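Member of DUF4221 family (PDB 3S9J) is of unknown function but folds as a six-bladed beta-propeller of the DUF4221 family from Bacteroides vulgatus. Local coordinates at residues L128-G131 / P137-I140; R211-F216 / L222-D227. All blocks are in the same frame, centred on the assembly; numbering follows the deposited sequence. Where two conformers were deposited one is given.

The two contacts lie in series along the chain, neither nested nor crossed, and show a propeller joined once between blades and once within a blade. From the N terminus, strand 112-117 ends the sheet that begins at 84-86, and the chain runs through a long loop to strand 139-141, the first strand of the next sheet. Interaction 1 closes the end of that loop, over the five residues between 128-131 and 137-140. Interaction 2 comes one sheet later, closing the short connection between strands 211-216 and 221-225, the middle hairpin of the sheet spanning 201-235. Their centres are about 15 Å apart, yet they touch: Phe139 CE1 packs 3.8 Å from Leu212 CD1.

Interaction 1. Residues L128-G131 / P137-I140; sequences LSFG and PAFI
Phe130 meets Ala138 and Pro137 inside the connection that carries this beta-propeller from strand 112-117 to strand 139-141, the first strand of the following blade. The contact is small, burying 131 Å² in all, and is essentially apolar. Ala138 directs its methyl group at Phe130 and reaches it obliquely, near the root of the ring, with CB of Ala138 4.0 Å from CB of Phe130. The first torsion of Phe130 (chi1 38°) sets CG between the backbone N and the carbonyl carbon, and from there the ring leads away from 137-140. The side chain also touches Ile145 and Leu147 of strand 144-148, which touch Ala138 as well, and Arg85 of the preceding blade.

Backbone packing supplies the rest. The CB of Pro137 points away, and the residue offers main chain, its C atom lying 4.1 Å from CB of Phe130, while Gly131 O comes no nearer than 4.0 Å to Pro137 N. Polar backbone groups of 137-140 find partners elsewhere: Ala138 N is bonded to Tyr203 OH, and Pro137 O receives Arg85 NE, so this part of the chain is held from two different blades. Across the contact itself, the closest side-chain approach is Phe130 CD2 to Ala138 CB, at 3.9 Å.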
# COMPACT_ATOMS: atom_id res chain seq x y z
N LEU A 128 10.67 -4.06 8.00
CA LEU A 128 10.83 -2.78 7.29
C LEU A 128 10.18 -2.88 5.94
O LEU A 128 10.62 -3.68 5.10
CB LEU A 128 12.31 -2.49 7.03
CG LEU A 128 13.18 -2.40 8.25
CD1 LEU A 128 14.61 -2.12 7.78
CD2 LEU A 128 12.62 -1.31 9.16
N SER A 129 9.14 -2.09 5.71
CA SER A 129 8.49 -2.12 4.43
C SER A 129 7.75 -0.85 4.13
O SER A 129 7.31 -0.12 5.04
CB SER A 129 7.49 -3.31 4.35
OG SER A 129 6.90 -3.39 3.05
N PHE A 130 7.67 -0.58 2.84
CA PHE A 130 6.71 0.36 2.26
C PHE A 130 6.46 -0.14 0.83
O PHE A 130 7.26 -0.92 0.27
CB PHE A 130 7.15 1.84 2.33
CG PHE A 130 8.62 2.09 2.11
CD1 PHE A 130 9.16 2.13 0.84
CD2 PHE A 130 9.46 2.40 3.18
CE1 PHE A 130 10.52 2.38 0.66
CE2 PHE A 130 10.81 2.66 2.99
CZ PHE A 130 11.33 2.66 1.73
N GLY A 131 5.33 0.24 0.27
CA GLY A 131 4.91 -0.30 -1.02
C GLY A 131 3.47 0.02 -1.32
O GLY A 131 2.84 0.81 -0.62
N PRO A 137 2.73 3.93 1.81
CA PRO A 137 3.70 4.70 1.04
C PRO A 137 4.89 5.22 1.84
O PRO A 137 5.81 5.78 1.23
CB PRO A 137 2.88 5.90 0.55
CG PRO A 137 1.83 6.06 1.62
CD PRO A 137 1.46 4.67 1.97
N ALA A 138 4.83 5.07 3.16
CA ALA A 138 5.67 5.80 4.11
C ALA A 138 5.42 7.28 3.91
O ALA A 138 4.66 7.70 3.02
CB ALA A 138 7.14 5.46 3.95
N PHE A 139 6.04 8.11 4.74
CA PHE A 139 5.97 9.54 4.57
C PHE A 139 7.19 10.18 5.26
O PHE A 139 7.87 9.54 6.10
CB PHE A 139 4.65 10.14 5.04
CG PHE A 139 4.33 9.92 6.52
CD1 PHE A 139 3.69 8.77 6.94
CD2 PHE A 139 4.67 10.87 7.47
CE1 PHE A 139 3.40 8.56 8.29
CE2 PHE A 139 4.37 10.68 8.83
CZ PHE A 139 3.72 9.53 9.22
N ILE A 140 7.49 11.39 4.85
CA ILE A 140 8.66 12.11 5.37
C ILE A 140 8.18 13.39 6.02
O ILE A 140 7.46 14.18 5.41
CB ILE A 140 9.73 12.36 4.28
CG1 ILE A 140 10.27 11.02 3.76
CG2 ILE A 140 10.92 13.25 4.80
CD1 ILE A 140 11.29 11.11 2.64

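Interaction 2. Residues R211-F216 / L222-D227; sequences RLVCGF and LMVTDD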
# COMPACT_ATOMS: atom_id res chain seq x y z
N ARG A 211 -1.56 15.27 7.45
CA ARG A 211 -2.61 14.44 8.00
C ARG A 211 -2.40 12.97 7.58
O ARG A 211 -2.30 12.66 6.41
CB ARG A 211 -3.97 14.97 7.50
CG ARG A 211 -5.17 14.16 7.88
CD ARG A 211 -6.45 14.91 7.52
NE ARG A 211 -6.65 16.03 8.44
CZ ARG A 211 -7.35 17.13 8.18
NH1 ARG A 211 -7.94 17.30 7.01
NH2 ARG A 211 -7.43 18.07 9.10
N LEU A 212 -2.38 12.11 8.59
CA LEU A 212 -2.20 10.68 8.42
C LEU A 212 -3.56 10.02 8.57
O LEU A 212 -4.30 10.31 9.50
CB LEU A 212 -1.31 10.14 9.51
CG LEU A 212 -1.08 8.62 9.59
CD1 LEU A 212 -0.40 8.09 8.31
CD2 LEU A 212 -0.24 8.31 10.84
N VAL A 213 -3.86 9.11 7.65
CA VAL A 213 -5.13 8.36 7.67
C VAL A 213 -4.77 6.87 7.57
O VAL A 213 -3.99 6.49 6.71
CB VAL A 213 -6.04 8.76 6.48
CG1 VAL A 213 -7.40 8.01 6.55
CG2 VAL A 213 -6.21 10.31 6.44
N CYS A 214 -5.28 6.06 8.50
CA CYS A 214 -5.03 4.63 8.57
C CYS A 214 -6.37 3.88 8.55
O CYS A 214 -7.31 4.24 9.26
CB CYS A 214 -4.31 4.24 9.84
SG CYS A 214 -2.73 5.10 10.06
N GLY A 215 -6.41 2.83 7.72
CA GLY A 215 -7.58 1.97 7.57
C GLY A 215 -7.22 0.52 7.83
O GLY A 215 -6.63 -0.14 6.99
N PHE A 216 -7.59 0.03 9.02
CA PHE A 216 -7.43 -1.38 9.36
C PHE A 216 -8.32 -2.19 8.44
O PHE A 216 -9.47 -1.85 8.22
CB PHE A 216 -7.75 -1.67 10.85
CG PHE A 216 -6.63 -1.31 11.77
CD1 PHE A 216 -5.62 -2.22 12.04
CD2 PHE A 216 -6.54 -0.03 12.29
CE1 PHE A 216 -4.56 -1.88 12.83
CE2 PHE A 216 -5.47 0.33 13.06
CZ PHE A 216 -4.49 -0.60 13.37
N LEU A 222 -12.05 4.62 9.73
CA LEU A 222 -10.71 5.17 9.49
C LEU A 222 -10.22 5.95 10.70
O LEU A 222 -10.98 6.65 11.37
CB LEU A 222 -10.72 6.11 8.29
CG LEU A 222 -11.05 5.53 6.93
CD1 LEU A 222 -11.16 6.67 5.90
CD2 LEU A 222 -9.97 4.47 6.53
N MSE A 223 -8.91 5.88 10.92
CA MSE A 223 -8.22 6.57 12.00
C MSE A 223 -7.45 7.72 11.39
O MSE A 223 -6.75 7.53 10.38
CB MSE A 223 -7.24 5.59 12.64
CG MSE A 223 -6.68 6.00 13.95
SE MSE A 223 -5.19 4.83 14.35
CE MSE A 223 -3.85 5.89 13.51
N VAL A 224 -7.58 8.91 11.98
CA VAL A 224 -6.96 10.11 11.43
C VAL A 224 -6.25 10.87 12.53
O VAL A 224 -6.75 11.00 13.64
CB VAL A 224 -8.01 11.03 10.77
CG1 VAL A 224 -7.37 12.35 10.24
CG2 VAL A 224 -8.79 10.28 9.68
N THR A 225 -5.06 11.39 12.22
CA THR A 225 -4.35 12.26 13.14
C THR A 225 -3.58 13.33 12.38
O THR A 225 -3.00 13.06 11.35
CB THR A 225 -3.38 11.48 14.08
OG1 THR A 225 -2.75 12.40 15.00
CG2 THR A 225 -2.36 10.74 13.32
N ASP A 226 -3.61 14.55 12.90
CA ASP A 226 -2.91 15.71 12.33
C ASP A 226 -1.62 16.09 13.07
O ASP A 226 -0.88 16.98 12.60
CB ASP A 226 -3.83 16.93 12.34
CG ASP A 226 -5.05 16.74 11.48
OD1 ASP A 226 -5.02 15.88 10.58
OD2 ASP A 226 -6.03 17.46 11.69
N ASP A 227 -1.38 15.49 14.23
CA ASP A 227 -0.20 15.80 15.05
C ASP A 227 0.56 14.53 15.48
O ASP A 227 1.38 14.58 16.38
CB ASP A 227 -0.59 16.65 16.26
CG ASP A 227 -1.54 15.94 17.21
OD1 ASP A 227 -2.03 14.83 16.91
OD2 ASP A 227 -1.81 16.52 18.28
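An antiparallel beta hairpin, the central pair of strands in a four-stranded propeller blade, brings Arg211-Phe216 against Leu222-Asp227. Two hydrogen-bonded pairs hold it: Leu212 with Thr225, and Cys214 with Met223, where Cys214 N reaches Met223 O at 2.8 Å. Between them, Val213 and Val224 form a non-hydrogen-bonded pair, their side chains side by side with CG1 of Val213 4.1 Å from CG2 of Val224. On the face carrying Cys214, the selenomethionine chain of Met223 bends at chi3 (90°), which brings its CE to 3.7 Å from SG of Cys214. Farther along that face, Thr225 CG2 lies 4.0 Å from Leu212 CB, while its OG1 bonds to His230 O.

A salt bridge closes the open end. Arg211 grips Asp226 side-on, NE to OD1 at 2.7 Å and NH2 to OD2 at 3.0 Å, both on the syn sides of the carboxylate, although the two planes are 35° apart. The CG of Arg211 also rests 3.7 Å from Val224 CG1. A leucine in place of Arg211 would probably take away one of the two arginines paired with Asp226, leaving its carboxylate to Arg232 and freer to turn.

Strand 201-206 flanks the hairpin beside 211-216 and strand 231-235 beside 221-225, while Phe167 of strand 165-171, in the preceding blade, packs on Leu212 and Cys214.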